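Local coordinates for protein putative polyketide synthase (Brevibacillus brevis, PDB 6HP2) that is the O-methyltransferase domain of a trans-AT polyketide synthase, binds S-adenosyl-L-homocysteine, and probably serves in bacillaene biosynthesis, at residues F93-V99 against Y117-H123; L87-E91 against T195-I199. All blocks are in the same frame, centred on the assembly; numbering follows the deposited sequence.

Interaction 1 (F93-V99 against Y117-H123); sequences FSRVQKV and YPHIKTH
Ile120 (m, t) is the apolar centre. Its CD1 meets Phe93 CD2 at 3.8 Å and Val96 CG1 at 3.9 Å; its CG2 meets Val99 CG2 at 3.9 Å. The Phe93 (m) and Tyr117 (m) rings are near parallel (8°) but slid, centroids 4.7 Å apart. Phe93 CB sits over the Tyr117 ring, 3.6 Å from its centroid (CH-pi). Backbones pair as parallel strands, Lys98 beside Lys121 on one face and Val99 beside Thr122 on the other. The ladder runs Lys121 N to Gln97 O (3.0 Å), Val99 N to Lys121 O (3.0 Å) and His123 N to Val99 O (2.9 Å). A type I turn from Tyr117 to Ile120 leads in; 93-95 have helical phi/psi. At the edge, His119 (p) gives weak hydrogen bonds from NE2 to Phe93 O and Val96 O, both 2.9 Å. Water 1 bridges Gln97 O and His119 O. This is the first beta-alpha-beta unit of the Rossmann-like methyltransferase fold. Helix 108-116 packs on Ile120 and Thr122, and strand 164-170 flanks 98-101.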
ATOM      1  N   PHE A  93       8.847 -15.441  -5.257  1.00 28.51           N
ATOM      2  CA  PHE A  93       8.417 -15.006  -6.581  1.00 35.22           C
ATOM      3  C   PHE A  93       8.688 -16.077  -7.633  1.00 35.11           C
ATOM      4  O   PHE A  93       8.134 -16.009  -8.741  1.00 30.89           O
ATOM      5  CB  PHE A  93       9.114 -13.711  -6.982  1.00 33.06           C
ATOM      6  CG  PHE A  93       8.555 -12.521  -6.345  1.00 27.21           C
ATOM      7  CD1 PHE A  93       8.911 -12.174  -5.050  1.00 30.54           C
ATOM      8  CD2 PHE A  93       7.687 -11.688  -7.035  1.00 32.22           C
ATOM      9  CE1 PHE A  93       8.398 -11.053  -4.440  1.00 26.68           C
ATOM     10  CE2 PHE A  93       7.177 -10.555  -6.400  1.00 31.87           C
ATOM     11  CZ  PHE A  93       7.535 -10.240  -5.118  1.00 27.45           C
ATOM     12  N   SER A  94       9.506 -17.072  -7.302  1.00 27.63           N
ATOM     13  CA  SER A  94       9.681 -18.187  -8.235  1.00 37.73           C
ATOM     14  C   SER A  94       8.406 -19.006  -8.370  1.00 36.97           C
ATOM     15  O   SER A  94       8.134 -19.554  -9.441  1.00 38.67           O
ATOM     16  CB  SER A  94      10.855 -19.065  -7.789  1.00 35.71           C
ATOM     17  OG  SER A  94      10.963 -20.219  -8.587  1.00 84.55           O
ATOM     18  N   ARG A  95       7.607 -19.092  -7.316  1.00 32.68           N
ATOM     19  CA  ARG A  95       6.341 -19.823  -7.351  1.00 37.03           C
ATOM     20  C   ARG A  95       5.219 -19.010  -8.001  1.00 35.02           C
ATOM     21  O   ARG A  95       4.264 -19.577  -8.524  1.00 53.31           O
ATOM     22  CB  ARG A  95       5.920 -20.182  -5.911  1.00 41.82           C
ATOM     23  CG  ARG A  95       4.631 -20.949  -5.788  1.00 68.77           C
ATOM     24  CD  ARG A  95       4.801 -22.342  -6.360  1.00106.91           C
ATOM     25  NE  ARG A  95       5.431 -23.250  -5.406  1.00106.01           N
ATOM     26  CZ  ARG A  95       5.773 -24.502  -5.682  1.00 87.11           C
ATOM     27  NH1 ARG A  95       5.593 -24.998  -6.899  1.00 45.57           N
ATOM     28  NH2 ARG A  95       6.316 -25.252  -4.744  1.00102.38           N
ATOM     29  N   VAL A  96       5.292 -17.692  -7.934  1.00 34.29           N
ATOM     30  CA  VAL A  96       4.233 -16.846  -8.466  1.00 28.18           C
ATOM     31  C   VAL A  96       4.255 -16.862  -9.993  1.00 35.39           C
ATOM     32  O   VAL A  96       5.313 -16.768 -10.631  1.00 35.38           O
ATOM     33  CB  VAL A  96       4.429 -15.431  -7.911  1.00 27.41           C
ATOM     34  CG1 VAL A  96       3.468 -14.432  -8.600  1.00 31.17           C
ATOM     35  CG2 VAL A  96       4.210 -15.416  -6.378  1.00 31.40           C
ATOM     36  N   GLN A  97       3.071 -16.987 -10.592  1.00 30.48           N
ATOM     37  CA  GLN A  97       2.921 -16.798 -12.021  1.00 27.66           C
ATOM     38  C   GLN A  97       2.154 -15.538 -12.402  1.00 28.84           C
ATOM     39  O   GLN A  97       2.395 -15.005 -13.502  1.00 28.81           O
ATOM     40  CB  GLN A  97       2.212 -17.995 -12.667  1.00 36.56           C
ATOM     41  CG  GLN A  97       2.845 -19.327 -12.321  1.00 63.80           C
ATOM     42  CD  GLN A  97       3.732 -19.831 -13.437  1.00 76.01           C
ATOM     43  OE1 GLN A  97       4.721 -19.186 -13.804  1.00 74.70           O
ATOM     44  NE2 GLN A  97       3.373 -20.972 -14.001  1.00 85.05           N
ATOM     45  N   LYS A  98       1.240 -15.061 -11.544  1.00 26.37           N
ATOM     46  CA  LYS A  98       0.318 -13.985 -11.877  1.00 28.59           C
ATOM     47  C   LYS A  98       0.108 -13.109 -10.651  1.00 28.20           C
ATOM     48  O   LYS A  98      -0.204 -13.600  -9.564  1.00 29.80           O
ATOM     49  CB  LYS A  98      -1.039 -14.490 -12.365  1.00 36.56           C
ATOM     50  CG  LYS A  98      -0.978 -15.175 -13.789  1.00 40.34           C
ATOM     51  CD  LYS A  98      -2.322 -15.716 -14.177  1.00 65.65           C
ATOM     52  CE  LYS A  98      -2.302 -16.173 -15.643  1.00 92.90           C
ATOM     53  NZ  LYS A  98      -3.526 -16.925 -16.014  1.00107.69           N
ATOM     54  N   VAL A  99       0.231 -11.835 -10.868  1.00 24.65           N
ATOM     55  CA  VAL A  99       0.148 -10.812  -9.839  1.00 22.72           C
ATOM     56  C   VAL A  99      -0.876  -9.783 -10.285  1.00 24.45           C
ATOM     57  O   VAL A  99      -0.883  -9.350 -11.447  1.00 25.09           O
ATOM     58  CB  VAL A  99       1.518 -10.125  -9.588  1.00 25.30           C
ATOM     59  CG1 VAL A  99       1.324  -8.941  -8.602  1.00 24.56           C
ATOM     60  CG2 VAL A  99       2.533 -11.175  -9.022  1.00 28.29           C
ATOM     61  N   TYR A 117      11.190 -10.227 -12.775  1.00 34.08           N
ATOM     62  CA  TYR A 117      10.779 -11.647 -12.773  1.00 28.92           C
ATOM     63  C   TYR A 117      10.114 -11.892 -14.119  1.00 37.00           C
ATOM     64  O   TYR A 117       8.873 -11.899 -14.230  1.00 32.57           O
ATOM     65  CB  TYR A 117       9.856 -11.969 -11.586  1.00 28.95           C
ATOM     66  CG  TYR A 117      10.598 -11.866 -10.278  1.00 26.67           C
ATOM     67  CD1 TYR A 117      11.548 -12.817  -9.927  1.00 33.98           C
ATOM     68  CD2 TYR A 117      10.371 -10.802  -9.391  1.00 25.88           C
ATOM     69  CE1 TYR A 117      12.276 -12.709  -8.732  1.00 37.25           C
ATOM     70  CE2 TYR A 117      11.086 -10.670  -8.227  1.00 30.56           C
ATOM     71  CZ  TYR A 117      12.009 -11.611  -7.884  1.00 34.04           C
ATOM     72  OH  TYR A 117      12.709 -11.521  -6.705  1.00 31.89           O
ATOM     73  N   PRO A 118      10.913 -12.092 -15.171  1.00 35.27           N
ATOM     74  CA  PRO A 118      10.343 -12.172 -16.523  1.00 40.84           C
ATOM     75  C   PRO A 118       9.342 -13.283 -16.726  1.00 46.13           C
ATOM     76  O   PRO A 118       8.638 -13.237 -17.736  1.00 41.60           O
ATOM     77  CB  PRO A 118      11.578 -12.377 -17.413  1.00 37.01           C
ATOM     78  CG  PRO A 118      12.667 -11.763 -16.680  1.00 42.66           C
ATOM     79  CD  PRO A 118      12.385 -12.001 -15.208  1.00 34.65           C
ATOM     80  N   HIS A 119       9.258 -14.284 -15.835  1.00 41.65           N
ATOM     81  CA  HIS A 119       8.238 -15.324 -15.974  1.00 33.18           C
ATOM     82  C   HIS A 119       6.858 -14.898 -15.482  1.00 31.38           C
ATOM     83  O   HIS A 119       5.865 -15.583 -15.747  1.00 41.19           O
ATOM     84  CB  HIS A 119       8.675 -16.591 -15.210  1.00 36.44           C
ATOM     85  CG  HIS A 119       8.599 -16.439 -13.714  1.00 35.09           C
ATOM     86  ND1 HIS A 119       9.621 -15.903 -12.957  1.00 35.79           N
ATOM     87  CD2 HIS A 119       7.638 -16.794 -12.833  1.00 42.15           C
ATOM     88  CE1 HIS A 119       9.276 -15.894 -11.679  1.00 33.19           C
ATOM     89  NE2 HIS A 119       8.077 -16.431 -11.576  1.00 35.44           N
ATOM     90  N   ILE A 120       6.736 -13.749 -14.790  1.00 33.67           N
ATOM     91  CA  ILE A 120       5.481 -13.368 -14.188  1.00 28.57           C
ATOM     92  C   ILE A 120       4.679 -12.482 -15.147  1.00 31.00           C
ATOM     93  O   ILE A 120       5.229 -11.666 -15.864  1.00 34.00           O
ATOM     94  CB  ILE A 120       5.740 -12.639 -12.860  1.00 28.73           C
ATOM     95  CG1 ILE A 120       6.466 -13.580 -11.879  1.00 33.99           C
ATOM     96  CG2 ILE A 120       4.380 -12.166 -12.265  1.00 35.36           C
ATOM     97  CD1 ILE A 120       6.584 -13.012 -10.471  1.00 33.70           C
ATOM     98  N   LYS A 121       3.365 -12.616 -15.111  1.00 29.61           N
ATOM     99  CA  LYS A 121       2.434 -11.711 -15.773  1.00 31.50           C
ATOM    100  C   LYS A 121       1.761 -10.873 -14.709  1.00 29.43           C
ATOM    101  O   LYS A 121       1.304 -11.399 -13.682  1.00 27.95           O
ATOM    102  CB  LYS A 121       1.391 -12.478 -16.590  1.00 41.96           C
ATOM    103  CG  LYS A 121       2.023 -13.261 -17.761  1.00 57.53           C
ATOM    104  CD  LYS A 121       0.971 -13.991 -18.570  1.00 69.67           C
ATOM    105  CE  LYS A 121       1.615 -14.765 -19.724  1.00 85.74           C
ATOM    106  NZ  LYS A 121       0.599 -15.475 -20.546  1.00 98.14           N
ATOM    107  N   THR A 122       1.761  -9.562 -14.928  1.00 28.09           N
ATOM    108  CA  THR A 122       1.213  -8.622 -13.964  1.00 29.51           C
ATOM    109  C   THR A 122       0.054  -7.837 -14.562  1.00 31.51           C
ATOM    110  O   THR A 122       0.115  -7.409 -15.725  1.00 33.88           O
ATOM    111  CB  THR A 122       2.286  -7.633 -13.478  1.00 28.04           C
ATOM    112  OG1 THR A 122       2.823  -6.887 -14.573  1.00 30.54           O
ATOM    113  CG2 THR A 122       3.379  -8.323 -12.737  1.00 29.65           C
ATOM    114  N   HIS A 123      -0.997  -7.673 -13.760  1.00 29.72           N
ATOM    115  CA  HIS A 123      -2.152  -6.859 -14.099  1.00 33.23           C
ATOM    116  C   HIS A 123      -2.295  -5.746 -13.059  1.00 30.36           C
ATOM    117  O   HIS A 123      -2.078  -5.985 -11.872  1.00 25.17           O
ATOM    118  CB  HIS A 123      -3.444  -7.671 -14.077  1.00 27.05           C
ATOM    119  CG  HIS A 123      -3.620  -8.584 -15.236  1.00 34.65           C
ATOM    120  ND1 HIS A 123      -4.606  -9.553 -15.263  1.00 39.52           N
ATOM    121  CD2 HIS A 123      -2.963  -8.663 -16.420  1.00 42.01           C
ATOM    122  CE1 HIS A 123      -4.548 -10.183 -16.423  1.00 47.07           C
ATOM    123  NE2 HIS A 123      -3.565  -9.660 -17.141  1.00 43.95           N
TER
HETATM  124  O   HOH W   1       3.025 -16.237 -15.965  1.00 46.21           O

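Interaction 2 (L87-E91 against T195-I199); sequences LFCKE and TVLLI
Residues 87-91, the end of helix 70-88 and the turn after it, lie over residues 195-199 of strand 194-203. A type I turn from Phe88 to Glu91 is closed by Glu91 N to Phe88 O (3.2 Å). The CA atoms of Leu87 and Leu197 are 7.0 Å apart, those of Glu91 and Thr195 8.2 Å. No backbone hydrogen bond joins the segments; side chains make most of the contact.

The apolar part centres on Leu197 (m, t), which points toward the turn. Its CB lies 4.0 Å from Leu87 CG, and its CD1 is 3.5 Å from Phe88 CD1 and 3.9 Å from Glu91 CG. Leu87 (t, p) also reaches along the strand: its CD2 is 3.9 Å from Ile199 CG1, and its CD1 is 3.5 Å from Leu198 O.

The polar part is one hydrogen bond, Thr195 OG1 to Glu91 OE1 at 3.2 Å. Glu91 (m, m) folds its carboxylate toward Thr195. Lys292 NZ is also hydrogen-bonded to Thr195 OG1.

The helix end packs on the sheet beside the bound S-adenosyl-L-homocysteine, about 7 Å from the Ile199 side chain. Leu87, Phe88, Leu197 and Ile199 make the apolar seam; the buried Glu91-Thr195 hydrogen bond is the one polar link between the segments.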
ATOM      1  N   LEU A  87       7.134  -5.435   3.033  1.00 22.93           N
ATOM      2  CA  LEU A  87       5.834  -6.016   2.700  1.00 20.73           C
ATOM      3  C   LEU A  87       5.999  -7.316   1.924  1.00 23.78           C
ATOM      4  O   LEU A  87       5.248  -8.281   2.141  1.00 23.10           O
ATOM      5  CB  LEU A  87       5.012  -5.014   1.844  1.00 20.18           C
ATOM      6  CG  LEU A  87       3.615  -5.455   1.382  1.00 20.56           C
ATOM      7  CD1 LEU A  87       2.688  -5.520   2.574  1.00 24.03           C
ATOM      8  CD2 LEU A  87       3.101  -4.436   0.330  1.00 22.58           C
ATOM      9  N   PHE A  88       6.942  -7.329   0.969  1.00 22.16           N
ATOM     10  CA  PHE A  88       7.103  -8.431   0.040  1.00 21.01           C
ATOM     11  C   PHE A  88       8.070  -9.536   0.516  1.00 24.56           C
ATOM     12  O   PHE A  88       8.254 -10.537  -0.199  1.00 26.30           O
ATOM     13  CB  PHE A  88       7.556  -7.907  -1.322  1.00 23.53           C
ATOM     14  CG  PHE A  88       6.432  -7.231  -2.154  1.00 24.67           C
ATOM     15  CD1 PHE A  88       5.533  -7.984  -2.873  1.00 29.00           C
ATOM     16  CD2 PHE A  88       6.354  -5.851  -2.249  1.00 23.51           C
ATOM     17  CE1 PHE A  88       4.557  -7.424  -3.614  1.00 32.46           C
ATOM     18  CE2 PHE A  88       5.371  -5.245  -2.991  1.00 23.84           C
ATOM     19  CZ  PHE A  88       4.455  -6.031  -3.683  1.00 29.43           C
ATOM     20  N   CYS A  89       8.708  -9.393   1.663  1.00 24.16           N
ATOM     21  CA  CYS A  89       9.914 -10.193   1.924  1.00 26.64           C
ATOM     22  C   CYS A  89       9.653 -11.631   2.377  1.00 28.55           C
ATOM     23  O   CYS A  89      10.637 -12.375   2.614  1.00 29.51           O
ATOM     24  CB  CYS A  89      10.803  -9.515   2.964  1.00 26.37           C
ATOM     25  SG  CYS A  89      10.191  -9.607   4.664  1.00 29.12           S
ATOM     26  N   LYS A  90       8.379 -12.055   2.477  1.00 23.84           N
ATOM     27  CA  LYS A  90       8.045 -13.453   2.757  1.00 30.16           C
ATOM     28  C   LYS A  90       7.559 -14.190   1.509  1.00 27.49           C
ATOM     29  O   LYS A  90       7.215 -15.338   1.592  1.00 31.76           O
ATOM     30  CB  LYS A  90       6.954 -13.587   3.849  1.00 30.18           C
ATOM     31  CG  LYS A  90       7.353 -12.971   5.172  1.00 37.30           C
ATOM     32  CD  LYS A  90       8.481 -13.685   5.837  1.00 42.06           C
ATOM     33  CE  LYS A  90       8.844 -13.023   7.208  1.00 43.78           C
ATOM     34  NZ  LYS A  90       7.729 -13.058   8.185  1.00 52.86           N
ATOM     35  N   GLU A  91       7.479 -13.542   0.364  1.00 25.98           N
ATOM     36  CA  GLU A  91       6.931 -14.142  -0.836  1.00 28.78           C
ATOM     37  C   GLU A  91       8.027 -14.838  -1.619  1.00 30.00           C
ATOM     38  O   GLU A  91       9.191 -14.441  -1.572  1.00 26.28           O
ATOM     39  CB  GLU A  91       6.278 -13.054  -1.685  1.00 34.39           C
ATOM     40  CG  GLU A  91       5.323 -12.201  -0.852  1.00 34.19           C
ATOM     41  CD  GLU A  91       4.364 -13.045   0.019  1.00 53.32           C
ATOM     42  OE1 GLU A  91       3.725 -13.979  -0.543  1.00 46.75           O
ATOM     43  OE2 GLU A  91       4.268 -12.774   1.273  1.00 45.46           O
ATOM     44  N   THR A 195      -1.472 -15.058  -1.771  1.00 26.23           N
ATOM     45  CA  THR A 195      -1.311 -14.040  -0.749  1.00 20.42           C
ATOM     46  C   THR A 195      -1.917 -12.733  -1.199  1.00 21.91           C
ATOM     47  O   THR A 195      -1.838 -12.374  -2.386  1.00 25.27           O
ATOM     48  CB  THR A 195       0.206 -13.858  -0.457  1.00 26.30           C
ATOM     49  OG1 THR A 195       0.767 -15.126  -0.102  1.00 39.14           O
ATOM     50  CG2 THR A 195       0.426 -12.950   0.698  1.00 32.13           C
ATOM     51  N   VAL A 196      -2.545 -12.067  -0.254  1.00 21.28           N
ATOM     52  CA  VAL A 196      -2.939 -10.684  -0.393  1.00 19.41           C
ATOM     53  C   VAL A 196      -1.992  -9.824   0.448  1.00 29.16           C
ATOM     54  O   VAL A 196      -1.859 -10.032   1.655  1.00 24.69           O
ATOM     55  CB  VAL A 196      -4.403 -10.456  -0.017  1.00 20.74           C
ATOM     56  CG1 VAL A 196      -4.777  -8.972  -0.370  1.00 24.13           C
ATOM     57  CG2 VAL A 196      -5.248 -11.450  -0.689  1.00 24.20           C
ATOM     58  N   LEU A 197      -1.405  -8.795  -0.173  1.00 21.75           N
ATOM     59  CA  LEU A 197      -0.533  -7.848   0.501  1.00 16.92           C
ATOM     60  C   LEU A 197      -1.151  -6.450   0.428  1.00 23.15           C
ATOM     61  O   LEU A 197      -1.355  -5.885  -0.660  1.00 23.24           O
ATOM     62  CB  LEU A 197       0.856  -7.883  -0.113  1.00 18.57           C
ATOM     63  CG  LEU A 197       1.597  -9.180  -0.085  1.00 25.78           C
ATOM     64  CD1 LEU A 197       2.870  -9.145  -0.959  1.00 27.48           C
ATOM     65  CD2 LEU A 197       1.962  -9.546   1.334  1.00 27.34           C
ATOM     66  N   LEU A 198      -1.418  -5.893   1.590  1.00 20.48           N
ATOM     67  CA  LEU A 198      -1.955  -4.559   1.701  1.00 20.50           C
ATOM     68  C   LEU A 198      -1.080  -3.660   2.547  1.00 20.03           C
ATOM     69  O   LEU A 198      -0.424  -4.097   3.495  1.00 21.53           O
ATOM     70  CB  LEU A 198      -3.321  -4.590   2.343  1.00 21.00           C
ATOM     71  CG  LEU A 198      -4.344  -5.507   1.798  1.00 20.33           C
ATOM     72  CD1 LEU A 198      -5.591  -5.404   2.740  1.00 27.35           C
ATOM     73  CD2 LEU A 198      -4.742  -5.164   0.423  1.00 26.58           C
ATOM     74  N   ILE A 199      -1.114  -2.374   2.198  1.00 18.97           N
ATOM     75  CA  ILE A 199      -0.683  -1.296   3.062  1.00 22.14           C
ATOM     76  C   ILE A 199      -1.919  -0.440   3.216  1.00 24.43           C
ATOM     77  O   ILE A 199      -2.405   0.115   2.228  1.00 22.83           O
ATOM     78  CB  ILE A 199       0.499  -0.487   2.508  1.00 23.20           C
ATOM     79  CG1 ILE A 199       1.742  -1.380   2.328  1.00 24.32           C
ATOM     80  CG2 ILE A 199       0.826   0.689   3.439  1.00 29.15           C
ATOM     81  CD1 ILE A 199       2.993  -0.651   2.027  1.00 25.05           C
TER

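In the fold
The two contacts have centres 14 Å apart and share the mixed sheet of the methyltransferase domain. Along the chain, residues 87-91 come first and run on into 93-99; 117-123 follow, and 195-199 come last. Interaction 1 thus falls within the long stretch whose ends interaction 2 brings together. Interaction 1 pairs two neighbouring strands; interaction 2 lays the end of helix 70-88 over strand 194-203. Strand 164-170 lies between strands 98-101 and 194-203. The contacts touch directly, Phe93 CZ lying 3.8 Å from Phe88 CD1. Arg84, on helix 70-88, binds S-adenosyl-L-homocysteine, so this packing joins a helix of the ligand site to the sheet.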